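Local coordinates for protein (thiaminase I) (Bacillus subtilis, PDB 3THI) that degrades thiamin, acting as a transferase that probably moves its pyrimidine part from the thiazole to an incoming base or other nucleophile, at residues A[122-127]-A[248-253]; A[129-134]-A[196-201]; A[138-143]-A[222-227]; A[109-114]-A[244-249]; A[156-161]-A[348-353]. One frame throughout, in Å; residues are numbered along the deposited sequence.

Contact 1: A[122-127]-A[248-253]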
# COMPACT_ATOMS: atom_id res chain seq x y z
N ASP A 122 -1.85 1.27 -20.93
CA ASP A 122 -1.14 2.14 -19.99
C ASP A 122 -2.04 2.90 -19.03
O ASP A 122 -1.57 3.37 -17.99
CB ASP A 122 -0.25 3.13 -20.75
CG ASP A 122 0.80 2.45 -21.59
OD1 ASP A 122 1.45 1.50 -21.10
OD2 ASP A 122 0.99 2.87 -22.76
N ASN A 123 -3.31 3.07 -19.40
CA ASN A 123 -4.27 3.77 -18.54
C ASN A 123 -5.62 3.08 -18.55
O ASN A 123 -5.84 2.16 -19.35
CB ASN A 123 -4.37 5.25 -18.90
CG ASN A 123 -4.85 5.48 -20.32
OD1 ASN A 123 -6.02 5.33 -20.61
ND2 ASN A 123 -3.93 5.87 -21.19
N ILE A 124 -6.52 3.53 -17.67
CA ILE A 124 -7.85 2.92 -17.55
C ILE A 124 -8.77 3.08 -18.77
O ILE A 124 -9.61 2.22 -19.04
CB ILE A 124 -8.59 3.38 -16.25
CG1 ILE A 124 -8.78 4.90 -16.24
CG2 ILE A 124 -7.82 2.90 -15.02
CD1 ILE A 124 -9.71 5.40 -15.16
N TYR A 125 -8.60 4.18 -19.51
CA TYR A 125 -9.40 4.42 -20.71
C TYR A 125 -8.96 3.49 -21.83
O TYR A 125 -9.77 3.03 -22.63
CB TYR A 125 -9.32 5.89 -21.12
CG TYR A 125 -9.94 6.81 -20.08
CD1 TYR A 125 -11.33 6.96 -20.00
CD2 TYR A 125 -9.14 7.47 -19.14
CE1 TYR A 125 -11.91 7.75 -19.01
CE2 TYR A 125 -9.72 8.27 -18.14
CZ TYR A 125 -11.11 8.40 -18.08
OH TYR A 125 -11.70 9.16 -17.09
N GLU A 126 -7.67 3.18 -21.88
CA GLU A 126 -7.15 2.25 -22.88
C GLU A 126 -7.60 0.85 -22.46
O GLU A 126 -7.85 -0.02 -23.31
CB GLU A 126 -5.62 2.30 -22.94
CG GLU A 126 -5.05 3.51 -23.67
CD GLU A 126 -3.53 3.59 -23.56
OE1 GLU A 126 -2.96 2.80 -22.78
OE2 GLU A 126 -2.91 4.45 -24.22
N LEU A 127 -7.74 0.64 -21.15
CA LEU A 127 -8.19 -0.64 -20.60
C LEU A 127 -9.65 -0.85 -21.01
O LEU A 127 -10.03 -1.95 -21.40
CB LEU A 127 -8.09 -0.64 -19.07
CG LEU A 127 -7.73 -1.92 -18.30
CD1 LEU A 127 -8.34 -1.84 -16.90
CD2 LEU A 127 -8.17 -3.18 -19.02
N LYS A 248 1.94 -4.59 -14.72
CA LYS A 248 2.57 -3.34 -15.12
C LYS A 248 1.77 -2.23 -14.47
O LYS A 248 0.61 -2.43 -14.11
CB LYS A 248 2.53 -3.17 -16.65
CG LYS A 248 1.13 -3.12 -17.25
CD LYS A 248 1.18 -2.93 -18.75
CE LYS A 248 1.79 -1.59 -19.12
NZ LYS A 248 1.77 -1.35 -20.59
N PRO A 249 2.40 -1.07 -14.25
CA PRO A 249 1.67 0.04 -13.64
C PRO A 249 0.57 0.47 -14.61
O PRO A 249 0.63 0.19 -15.81
CB PRO A 249 2.74 1.12 -13.51
CG PRO A 249 3.99 0.33 -13.35
CD PRO A 249 3.82 -0.72 -14.41
N ILE A 250 -0.46 1.10 -14.07
CA ILE A 250 -1.57 1.57 -14.87
C ILE A 250 -1.99 2.92 -14.30
O ILE A 250 -2.07 3.10 -13.08
CB ILE A 250 -2.74 0.52 -14.90
CG1 ILE A 250 -3.89 1.04 -15.76
CG2 ILE A 250 -3.17 0.13 -13.47
CD1 ILE A 250 -4.84 -0.04 -16.18
N SER A 251 -2.16 3.88 -15.19
CA SER A 251 -2.54 5.23 -14.80
C SER A 251 -4.05 5.42 -14.89
O SER A 251 -4.72 4.74 -15.67
CB SER A 251 -1.82 6.24 -15.70
OG SER A 251 -2.15 7.57 -15.33
N SER A 252 -4.60 6.32 -14.07
CA SER A 252 -6.03 6.59 -14.09
C SER A 252 -6.36 7.70 -15.10
O SER A 252 -7.53 7.99 -15.38
CB SER A 252 -6.56 6.93 -12.69
OG SER A 252 -5.80 7.98 -12.10
N SER A 253 -5.30 8.29 -15.66
CA SER A 253 -5.44 9.34 -16.66
C SER A 253 -4.48 9.09 -17.84
O SER A 253 -3.45 8.44 -17.69
CB SER A 253 -5.19 10.71 -16.03
OG SER A 253 -3.99 10.70 -15.27

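Contact 2: A[129-134]-A[196-201]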
# COMPACT_ATOMS: atom_id res chain seq x y z
N LYS A 129 -11.23 0.32 -23.63
CA LYS A 129 -11.34 0.03 -25.06
C LYS A 129 -11.07 -1.45 -25.35
O LYS A 129 -11.50 -1.95 -26.39
CB LYS A 129 -10.37 0.91 -25.86
CG LYS A 129 -10.79 2.38 -25.90
CD LYS A 129 -9.91 3.23 -26.80
CE LYS A 129 -10.29 4.70 -26.68
NZ LYS A 129 -9.35 5.59 -27.42
N LYS A 130 -10.40 -2.12 -24.43
CA LYS A 130 -10.05 -3.53 -24.57
C LYS A 130 -11.03 -4.48 -23.92
O LYS A 130 -11.44 -5.47 -24.52
CB LYS A 130 -8.65 -3.79 -24.01
CG LYS A 130 -7.55 -3.08 -24.79
CD LYS A 130 -7.53 -3.52 -26.25
CE LYS A 130 -6.52 -2.69 -27.03
NZ LYS A 130 -6.32 -3.22 -28.41
N ILE A 131 -11.39 -4.21 -22.67
CA ILE A 131 -12.33 -5.07 -21.97
C ILE A 131 -13.78 -4.58 -21.94
O ILE A 131 -14.70 -5.38 -21.77
CB ILE A 131 -11.85 -5.40 -20.54
CG1 ILE A 131 -11.79 -4.14 -19.70
CG2 ILE A 131 -10.48 -6.09 -20.60
CD1 ILE A 131 -11.51 -4.42 -18.25
N GLY A 132 -13.98 -3.27 -22.10
CA GLY A 132 -15.33 -2.73 -22.10
C GLY A 132 -16.07 -2.79 -20.78
O GLY A 132 -15.48 -2.97 -19.72
N THR A 133 -17.39 -2.64 -20.84
CA THR A 133 -18.24 -2.66 -19.67
C THR A 133 -18.55 -4.08 -19.21
O THR A 133 -18.71 -4.97 -20.04
CB THR A 133 -19.59 -1.97 -19.97
OG1 THR A 133 -19.37 -0.60 -20.30
CG2 THR A 133 -20.52 -2.05 -18.79
N SER A 134 -18.60 -4.28 -17.90
CA SER A 134 -18.96 -5.58 -17.37
C SER A 134 -20.42 -5.78 -17.81
O SER A 134 -21.17 -4.81 -17.93
CB SER A 134 -18.89 -5.57 -15.84
OG SER A 134 -19.63 -6.65 -15.29
N ILE A 196 -15.65 1.01 -12.11
CA ILE A 196 -16.81 0.30 -11.59
C ILE A 196 -17.56 -0.32 -12.77
O ILE A 196 -18.02 -1.46 -12.72
CB ILE A 196 -17.73 1.26 -10.81
CG1 ILE A 196 -17.04 1.65 -9.49
CG2 ILE A 196 -19.09 0.63 -10.57
CD1 ILE A 196 -17.66 2.86 -8.80
N ASN A 197 -17.65 0.45 -13.85
CA ASN A 197 -18.32 -0.01 -15.06
C ASN A 197 -17.63 -1.26 -15.64
O ASN A 197 -18.30 -2.18 -16.14
CB ASN A 197 -18.32 1.11 -16.11
CG ASN A 197 -19.20 0.78 -17.29
OD1 ASN A 197 -20.40 0.55 -17.14
ND2 ASN A 197 -18.59 0.71 -18.46
N MET A 198 -16.31 -1.29 -15.57
CA MET A 198 -15.54 -2.42 -16.08
C MET A 198 -15.59 -3.66 -15.18
O MET A 198 -15.63 -4.80 -15.66
CB MET A 198 -14.08 -2.02 -16.32
CG MET A 198 -13.90 -0.97 -17.43
SD MET A 198 -12.18 -0.75 -17.91
CE MET A 198 -11.66 0.65 -16.82
N ALA A 199 -15.62 -3.42 -13.87
CA ALA A 199 -15.63 -4.48 -12.87
C ALA A 199 -17.01 -5.00 -12.48
O ALA A 199 -17.17 -6.18 -12.16
CB ALA A 199 -14.89 -4.00 -11.62
N GLY A 200 -18.00 -4.12 -12.54
CA GLY A 200 -19.34 -4.48 -12.13
C GLY A 200 -19.52 -3.87 -10.75
O GLY A 200 -18.57 -3.83 -9.96
N GLU A 201 -20.71 -3.39 -10.45
CA GLU A 201 -20.98 -2.74 -9.17
C GLU A 201 -20.77 -3.66 -7.97
O GLU A 201 -19.97 -3.35 -7.09
CB GLU A 201 -22.39 -2.16 -9.15
CG GLU A 201 -22.71 -1.34 -7.90
CD GLU A 201 -24.08 -0.67 -7.97
OE1 GLU A 201 -24.72 -0.72 -9.04
OE2 GLU A 201 -24.52 -0.10 -6.94
O HOH W 1 -15.17 -5.26 -18.50
O HOH W 2 -17.78 -7.89 -13.84

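Contact 3: A[138-143]-A[222-227]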
# COMPACT_ATOMS: atom_id res chain seq x y z
N GLN A 138 -22.47 -10.90 -11.29
CA GLN A 138 -22.08 -12.10 -10.57
C GLN A 138 -20.70 -11.96 -9.93
O GLN A 138 -19.82 -11.28 -10.47
CB GLN A 138 -22.09 -13.30 -11.51
CG GLN A 138 -21.10 -13.21 -12.65
CD GLN A 138 -21.29 -14.31 -13.67
OE1 GLN A 138 -20.81 -15.44 -13.50
NE2 GLN A 138 -22.00 -14.00 -14.74
N ILE A 139 -20.52 -12.61 -8.78
CA ILE A 139 -19.26 -12.57 -8.05
C ILE A 139 -18.70 -14.00 -7.98
O ILE A 139 -19.25 -14.86 -7.30
CB ILE A 139 -19.49 -12.04 -6.61
CG1 ILE A 139 -20.28 -10.73 -6.62
CG2 ILE A 139 -18.16 -11.80 -5.91
CD1 ILE A 139 -20.82 -10.36 -5.27
N PRO A 140 -17.54 -14.25 -8.62
CA PRO A 140 -16.71 -13.32 -9.38
C PRO A 140 -17.13 -13.21 -10.84
O PRO A 140 -18.05 -13.89 -11.27
CB PRO A 140 -15.33 -13.96 -9.27
CG PRO A 140 -15.67 -15.41 -9.40
CD PRO A 140 -16.87 -15.56 -8.50
N PRO A 141 -16.49 -12.31 -11.61
CA PRO A 141 -16.79 -12.13 -13.03
C PRO A 141 -16.62 -13.44 -13.79
O PRO A 141 -15.97 -14.37 -13.30
CB PRO A 141 -15.73 -11.11 -13.46
CG PRO A 141 -15.60 -10.25 -12.27
CD PRO A 141 -15.59 -11.24 -11.12
N PRO A 142 -17.22 -13.54 -14.98
CA PRO A 142 -17.07 -14.78 -15.73
C PRO A 142 -15.61 -14.95 -16.13
O PRO A 142 -14.83 -13.99 -16.13
CB PRO A 142 -17.94 -14.55 -16.98
CG PRO A 142 -18.97 -13.59 -16.50
CD PRO A 142 -18.15 -12.63 -15.68
N GLN A 143 -15.26 -16.18 -16.46
CA GLN A 143 -13.92 -16.53 -16.89
C GLN A 143 -13.45 -15.60 -18.02
O GLN A 143 -14.19 -15.35 -18.97
CB GLN A 143 -13.93 -17.98 -17.37
CG GLN A 143 -12.62 -18.47 -17.95
CD GLN A 143 -12.43 -19.94 -17.72
OE1 GLN A 143 -12.07 -20.36 -16.62
NE2 GLN A 143 -12.71 -20.74 -18.74
N GLN A 222 -7.70 -18.42 -10.69
CA GLN A 222 -8.64 -19.48 -11.05
C GLN A 222 -9.18 -19.29 -12.47
O GLN A 222 -9.75 -20.23 -13.03
CB GLN A 222 -9.78 -19.52 -10.03
CG GLN A 222 -9.39 -20.07 -8.67
CD GLN A 222 -9.69 -21.55 -8.55
OE1 GLN A 222 -10.80 -21.98 -8.83
NE2 GLN A 222 -8.70 -22.33 -8.13
N GLY A 223 -9.01 -18.10 -13.04
CA GLY A 223 -9.47 -17.84 -14.40
C GLY A 223 -10.54 -16.77 -14.56
O GLY A 223 -10.92 -16.41 -15.68
N SER A 224 -11.04 -16.27 -13.43
CA SER A 224 -12.07 -15.24 -13.42
C SER A 224 -11.50 -13.91 -13.87
O SER A 224 -10.37 -13.55 -13.49
CB SER A 224 -12.64 -15.10 -12.01
OG SER A 224 -13.57 -14.05 -11.93
N GLY A 225 -12.27 -13.19 -14.69
CA GLY A 225 -11.87 -11.89 -15.20
C GLY A 225 -10.81 -11.91 -16.29
O GLY A 225 -10.20 -12.95 -16.56
N ARG A 226 -10.64 -10.79 -16.99
CA ARG A 226 -9.61 -10.72 -18.01
C ARG A 226 -8.44 -9.89 -17.52
O ARG A 226 -7.29 -10.12 -17.89
CB ARG A 226 -10.14 -10.11 -19.30
CG ARG A 226 -9.05 -10.06 -20.35
CD ARG A 226 -9.61 -9.85 -21.72
NE ARG A 226 -8.55 -9.69 -22.69
CZ ARG A 226 -8.71 -9.09 -23.86
NH1 ARG A 226 -9.90 -8.59 -24.18
NH2 ARG A 226 -7.70 -8.99 -24.70
N ALA A 227 -8.75 -8.89 -16.70
CA ALA A 227 -7.74 -8.02 -16.14
C ALA A 227 -8.01 -7.91 -14.66
O ALA A 227 -9.14 -8.11 -14.22
CB ALA A 227 -7.79 -6.64 -16.81

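Contact 4: A[109-114]-A[244-249]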
# COMPACT_ATOMS: atom_id res chain seq x y z
N LEU A 109 -1.61 -3.34 -12.92
CA LEU A 109 -2.50 -3.99 -13.87
C LEU A 109 -2.00 -5.41 -14.15
O LEU A 109 -0.96 -5.60 -14.78
CB LEU A 109 -2.55 -3.24 -15.20
CG LEU A 109 -3.38 -4.00 -16.25
CD1 LEU A 109 -4.87 -3.90 -15.92
CD2 LEU A 109 -3.09 -3.44 -17.64
N PHE A 110 -2.76 -6.39 -13.66
CA PHE A 110 -2.40 -7.79 -13.88
C PHE A 110 -3.17 -8.34 -15.07
O PHE A 110 -4.37 -8.08 -15.25
CB PHE A 110 -2.72 -8.65 -12.64
CG PHE A 110 -1.81 -8.42 -11.48
CD1 PHE A 110 -0.57 -9.04 -11.41
CD2 PHE A 110 -2.20 -7.59 -10.43
CE1 PHE A 110 0.27 -8.84 -10.32
CE2 PHE A 110 -1.37 -7.39 -9.33
CZ PHE A 110 -0.13 -8.02 -9.28
N TYR A 111 -2.46 -9.05 -15.93
CA TYR A 111 -3.08 -9.67 -17.08
C TYR A 111 -2.44 -11.03 -17.28
O TYR A 111 -1.44 -11.36 -16.63
CB TYR A 111 -2.96 -8.80 -18.33
CG TYR A 111 -1.56 -8.42 -18.71
CD1 TYR A 111 -0.92 -7.33 -18.12
CD2 TYR A 111 -0.88 -9.13 -19.71
CE1 TYR A 111 0.36 -6.95 -18.51
CE2 TYR A 111 0.41 -8.76 -20.10
CZ TYR A 111 1.02 -7.67 -19.50
OH TYR A 111 2.27 -7.28 -19.91
N ARG A 112 -3.05 -11.85 -18.12
CA ARG A 112 -2.52 -13.18 -18.36
C ARG A 112 -1.45 -13.21 -19.43
O ARG A 112 -1.48 -12.43 -20.39
CB ARG A 112 -3.66 -14.15 -18.63
CG ARG A 112 -4.69 -14.11 -17.52
CD ARG A 112 -5.28 -15.46 -17.22
NE ARG A 112 -6.15 -15.39 -16.05
CZ ARG A 112 -7.31 -14.74 -16.02
NH1 ARG A 112 -7.73 -14.10 -17.10
NH2 ARG A 112 -8.03 -14.72 -14.91
N LYS A 113 -0.47 -14.08 -19.21
CA LYS A 113 0.68 -14.30 -20.06
C LYS A 113 0.50 -14.07 -21.57
O LYS A 113 1.17 -13.20 -22.14
CB LYS A 113 1.21 -15.72 -19.81
CG LYS A 113 2.38 -16.11 -20.68
CD LYS A 113 2.77 -17.55 -20.43
CE LYS A 113 3.43 -17.71 -19.08
NZ LYS A 113 4.04 -19.05 -18.98
N GLY A 114 -0.39 -14.83 -22.20
CA GLY A 114 -0.60 -14.69 -23.63
C GLY A 114 -1.51 -13.57 -24.09
O GLY A 114 -1.80 -13.46 -25.29
N GLN A 244 2.88 -16.99 -13.62
CA GLN A 244 2.16 -17.00 -14.88
C GLN A 244 1.49 -15.67 -15.22
O GLN A 244 1.08 -15.45 -16.36
CB GLN A 244 1.12 -18.13 -14.91
CG GLN A 244 1.66 -19.53 -14.63
CD GLN A 244 2.95 -19.84 -15.40
OE1 GLN A 244 3.96 -20.24 -14.80
NE2 GLN A 244 2.92 -19.65 -16.70
N VAL A 245 1.36 -14.77 -14.24
CA VAL A 245 0.77 -13.47 -14.53
C VAL A 245 1.82 -12.48 -14.98
O VAL A 245 3.02 -12.65 -14.75
CB VAL A 245 0.05 -12.78 -13.33
CG1 VAL A 245 -1.26 -13.37 -13.11
CG2 VAL A 245 0.88 -12.84 -12.06
N ARG A 246 1.35 -11.45 -15.66
CA ARG A 246 2.19 -10.36 -16.10
C ARG A 246 1.51 -9.18 -15.45
O ARG A 246 0.31 -9.22 -15.18
CB ARG A 246 2.18 -10.22 -17.62
CG ARG A 246 2.83 -11.37 -18.36
CD ARG A 246 4.26 -11.54 -17.89
NE ARG A 246 4.91 -12.69 -18.51
CZ ARG A 246 4.96 -13.91 -17.99
NH1 ARG A 246 4.37 -14.17 -16.83
NH2 ARG A 246 5.66 -14.86 -18.59
N PHE A 247 2.28 -8.16 -15.11
CA PHE A 247 1.73 -6.97 -14.49
C PHE A 247 2.49 -5.76 -14.98
O PHE A 247 3.56 -5.89 -15.58
CB PHE A 247 1.83 -7.05 -12.97
CG PHE A 247 3.21 -7.39 -12.47
CD1 PHE A 247 3.61 -8.71 -12.34
CD2 PHE A 247 4.08 -6.39 -12.06
CE1 PHE A 247 4.87 -9.03 -11.82
CE2 PHE A 247 5.32 -6.70 -11.55
CZ PHE A 247 5.72 -8.02 -11.42
N LYS A 248 1.94 -4.59 -14.72
CA LYS A 248 2.57 -3.34 -15.12
C LYS A 248 1.77 -2.23 -14.47
O LYS A 248 0.61 -2.43 -14.11
CB LYS A 248 2.53 -3.17 -16.65
CG LYS A 248 1.13 -3.12 -17.25
CD LYS A 248 1.18 -2.93 -18.75
CE LYS A 248 1.79 -1.59 -19.12
NZ LYS A 248 1.77 -1.35 -20.59
N PRO A 249 2.40 -1.07 -14.25
CA PRO A 249 1.67 0.04 -13.64
C PRO A 249 0.57 0.47 -14.61
O PRO A 249 0.63 0.19 -15.81
CB PRO A 249 2.74 1.12 -13.51
CG PRO A 249 3.99 0.33 -13.35
CD PRO A 249 3.82 -0.72 -14.41

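Contact 5: A[156-161]-A[348-353]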
# COMPACT_ATOMS: atom_id res chain seq x y z
N THR A 156 -11.11 3.40 0.88
CA THR A 156 -10.43 2.95 -0.34
C THR A 156 -10.86 3.86 -1.50
O THR A 156 -10.03 4.40 -2.23
CB THR A 156 -10.81 1.50 -0.69
OG1 THR A 156 -10.29 0.62 0.31
CG2 THR A 156 -10.23 1.10 -2.04
N LYS A 157 -12.17 4.03 -1.64
CA LYS A 157 -12.74 4.88 -2.67
C LYS A 157 -12.23 6.32 -2.50
O LYS A 157 -11.81 6.94 -3.48
CB LYS A 157 -14.26 4.87 -2.59
CG LYS A 157 -14.91 3.54 -2.86
CD LYS A 157 -16.42 3.68 -2.72
CE LYS A 157 -17.09 2.37 -2.46
NZ LYS A 157 -16.89 1.88 -1.09
N ALA A 158 -12.27 6.82 -1.27
CA ALA A 158 -11.81 8.18 -0.96
C ALA A 158 -10.35 8.33 -1.34
O ALA A 158 -9.93 9.35 -1.87
CB ALA A 158 -12.00 8.48 0.51
N SER A 159 -9.57 7.28 -1.07
CA SER A 159 -8.15 7.27 -1.41
C SER A 159 -7.93 7.25 -2.90
O SER A 159 -7.04 7.94 -3.40
CB SER A 159 -7.46 6.07 -0.78
OG SER A 159 -7.29 6.27 0.61
N MET A 160 -8.71 6.46 -3.62
CA MET A 160 -8.57 6.39 -5.07
C MET A 160 -8.93 7.74 -5.67
O MET A 160 -8.26 8.23 -6.58
CB MET A 160 -9.45 5.29 -5.63
CG MET A 160 -8.97 3.91 -5.23
SD MET A 160 -10.07 2.64 -5.83
CE MET A 160 -9.61 2.58 -7.56
N TYR A 161 -9.95 8.37 -5.10
CA TYR A 161 -10.40 9.69 -5.53
C TYR A 161 -9.25 10.71 -5.44
O TYR A 161 -8.93 11.42 -6.41
CB TYR A 161 -11.58 10.16 -4.67
CG TYR A 161 -12.06 11.55 -5.02
CD1 TYR A 161 -12.96 11.76 -6.07
CD2 TYR A 161 -11.55 12.68 -4.37
CE1 TYR A 161 -13.34 13.04 -6.46
CE2 TYR A 161 -11.92 13.97 -4.76
CZ TYR A 161 -12.82 14.14 -5.81
OH TYR A 161 -13.20 15.39 -6.21
N THR A 348 -11.64 13.48 9.45
CA THR A 348 -12.91 14.18 9.25
C THR A 348 -13.29 14.16 7.77
O THR A 348 -14.43 13.86 7.42
CB THR A 348 -12.84 15.66 9.76
OG1 THR A 348 -12.59 15.67 11.18
CG2 THR A 348 -14.17 16.40 9.50
N TRP A 349 -12.32 14.46 6.91
CA TRP A 349 -12.54 14.48 5.47
C TRP A 349 -13.02 13.11 4.97
O TRP A 349 -13.80 13.03 4.03
CB TRP A 349 -11.26 14.88 4.73
CG TRP A 349 -11.50 15.22 3.28
CD1 TRP A 349 -11.74 16.46 2.76
CD2 TRP A 349 -11.53 14.31 2.17
NE1 TRP A 349 -11.93 16.38 1.40
CE2 TRP A 349 -11.80 15.07 1.01
CE3 TRP A 349 -11.37 12.92 2.04
CZ2 TRP A 349 -11.91 14.50 -0.27
CZ3 TRP A 349 -11.48 12.34 0.76
CH2 TRP A 349 -11.74 13.14 -0.37
N LEU A 350 -12.52 12.05 5.59
CA LEU A 350 -12.90 10.69 5.21
C LEU A 350 -14.35 10.42 5.59
O LEU A 350 -15.09 9.77 4.83
CB LEU A 350 -11.96 9.69 5.90
CG LEU A 350 -10.96 8.89 5.06
CD1 LEU A 350 -10.63 9.57 3.76
CD2 LEU A 350 -9.72 8.64 5.89
N LYS A 351 -14.77 10.90 6.76
CA LYS A 351 -16.16 10.72 7.20
C LYS A 351 -17.09 11.48 6.26
O LYS A 351 -18.12 10.97 5.82
CB LYS A 351 -16.35 11.20 8.64
CG LYS A 351 -15.63 10.37 9.67
CD LYS A 351 -16.07 10.71 11.09
CE LYS A 351 -15.43 9.77 12.12
NZ LYS A 351 -16.12 9.82 13.44
N ASP A 352 -16.69 12.71 5.93
CA ASP A 352 -17.45 13.57 5.04
C ASP A 352 -17.56 12.98 3.64
O ASP A 352 -18.58 13.14 2.96
CB ASP A 352 -16.77 14.94 4.93
CG ASP A 352 -16.94 15.79 6.17
OD1 ASP A 352 -17.86 15.52 6.97
OD2 ASP A 352 -16.15 16.75 6.33
N ALA A 353 -16.46 12.36 3.18
CA ALA A 353 -16.41 11.76 1.85
C ALA A 353 -17.38 10.61 1.65
O ALA A 353 -18.01 10.54 0.60
CB ALA A 353 -14.99 11.31 1.53

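Contact 1: A[122-127]-A[248-253]
I124 faces the S251-S252 backbone across this contact, where the start of helix 124-131 is pinned to the loop that follows strand 245-248. Its CB lies 4.1 Å from S251 O. From there CG2 turns to the same oxygen, while CG1, held between the backbone N and the carbonyl carbon (chi1 60°), runs over S252 O at 3.4 Å. The terminal CD1 stays near that carbonyl and approaches S252 CA. The backbones form a single beta bridge: S251 N donates to D122 O at 2.9 Å in an almost straight bond, and I124 N returns to S251 O at 3.0 Å with a more bent N-H. N123 and E126 form a capping box that closes the helix start, N123 OD1 accepting from E126 N from above its carbonyl plane. At the other end, K248 NZ meets D122 OD1 head-on in a 2.9 Å salt bridge and also bonds to G119 O, joining the run before the helix to the strand. I250 CD1 lies 4.0 Å from L127 CD1. Helix 186-199 packs on I124 and L127 through M198, helix 154-169 reaches S252 through A164 and D167, and L109 of strand 96-112 lies against I250.

Contact 2: A[129-134]-A[196-201]
T133 and N197 meet where two helices, 124-131 and 186-199, come to their C-terminal ends within a family related to the periplasmic binding proteins. G132 and G200 each leave the helical conformation with positive phi, and the 129-134 chain then passes across the last turn of helix 186-199. The T133 and N197 side chains run at a slant to each other, with N197 CG anti to the backbone N (chi1 -171°) and its amide against the threonine hydroxyl and methyl. ND2 points at OG1, although the modelled 2.4 Å between N197 ND2 and T133 OG1 is too short to be taken literally; Y128 OH also bonds to that hydroxyl. Roughly perpendicular to I131, the M198 chain brings SD to within 3.7 Å of I131 CD1. M198 CG lies 3.4 Å from G132 O. The firm link is through the backbone: S134 N donates to N197 O at 2.8 Å, in the carbonyl plane and nearly straight. A water lies between S134 OG and A199 O, donating to A199 O at 2.5 Å.

Contact 3: A[138-143]-A[222-227]
S224 meets P140 and P141 in a loop-to-loop contact at the edge of the fold, where the proline run leading from helix 124-131 to strand 147-149 lies against the turn between helix 215-222 and strand 227-231. The two pieces of chain run almost at right angles, 92° apart, and meet through one serine side chain and a few backbone groups. S224 OG is swung anti to its own N (chi1 176°) and donates to P141 O at 2.8 Å, arriving tilted from the carbonyl plane. S224 OG also rests against the ring of P140, which follows a cis peptide bond, 3.2 Å from P140 CB, and beside P141 CD, so the hydroxyl is wedged among proline carbons while it holds its bond. One residue further on each side, G225 N donates to P142 O at 3.0 Å, from above the plane of that carbonyl. Q143 comes closest to S224, CA to CA, at 4.1 Å, and its CA-H points at G223 O with a separation of 3.2 Å between Q143 CA and G223 O. The carbonyls of S224 and G225 also accept from the R112 guanidinium. G223, with positive phi, ends helix 215-222 in a Schellman motif; the chain then passes through S224 and G225, turns a corner at R226 and enters strand 227-231, which pairs in parallel with strand 147-149.

Contact 4: A[109-114]-A[244-249]
R246 O takes the N-H of Y111 at 2.9 Å and, more loosely, the CA-H of F110, with 3.3 Å between F110 CA and R246 O. Y111 O in turn accepts from R246 N at 3.0 Å, so Y111 and R246 form a hydrogen-bonded pair of the antiparallel strands 96-112 and 245-248. Two residues earlier in strand 96-112, L109 N bonds to K248 O at 2.7 Å, but the return bond from K248 N to L109 O is weak and bent. Y111 and R246 also meet through their side chains. With CG between the backbone N and the carbonyl carbon (chi1 57°), the Y111 ring lies over R246, and R246 CB makes a CH-pi contact 3.6 Å from the ring centroid, displaced toward the rim. K248 CG comes to the edge of the same ring. The R246 chain bends at chi2, and its NH1 donates to V245 O and also reaches E243 O; K113 CG lies over one face of the guanidinium. F110 and F247 point the same way from the other side of the sheet, where F110 CD1 packs on F247 CB at 3.5 Å, the rings inclined at 52°. That side is covered by helix 234-238, through M235 and M238, and by helix 324-332, through I324 and L328 against F247. I118 of helix 116-119 lies against L109 and Y111, and F228 of strand 227-231 pairs with F110 on the backbone.

Contact 5: A[156-161]-A[348-353]
A158 packs against W349 and L350 in a steep helix-helix crossing: the axes of segments 156-161 and 348-353, on helices 154-169 and 346-353, lie 10.0 Å apart and at 104°. No hydrogen bond joins them; the contact is apolar and buried, and the A158 methyl packs against the side chains of W349, L350 and A353. The W349 indole is turned with CG anti to the backbone N (chi1 -167°), which sends its six-membered ring toward helix 154-169 and presents its edge, CZ3 lying 3.9 Å from A158 CB. L350 adopts an unusual conformation (chi1 -111°), with both of its first two torsions away from the staggered positions, and its CD1 lies in the plane of the indole, at its edge. From the next turn, A353 CB faces A158 CB. Y161 also has CG anti to its N, and its side chain crosses W349 at about a right angle, with Y161 CD2 4.0 Å from W349 CH2. Polar ends are engaged outside the pair: Y161 OH with N185 N and W349 NE1 with P179 O. The closest approach, 3.7 Å, is between A158 CB and L350 CD1.

How the contacts relate
Following the chain, strand 96-112 opens contact 4, and the next segments, 122-127, 129-134 and 138-143, open contacts 1, 2 and 3. Segment 156-161 then begins contact 5. Contact 2 closes first, at 196-201, and contact 3 next, at 222-227; these two cross, and both lie nested within the loops closed by contacts 4 and 1. Those two end on one stretch and share K248 and P249. Contact 5 closes last, near the C terminus, crossing all the others. Contacts 1 and 2 both use helix 124-131 and touch through M198, while R112 connects contacts 3 and 4. Contact 5 stands apart, bringing a C-terminal helix onto helix 154-169.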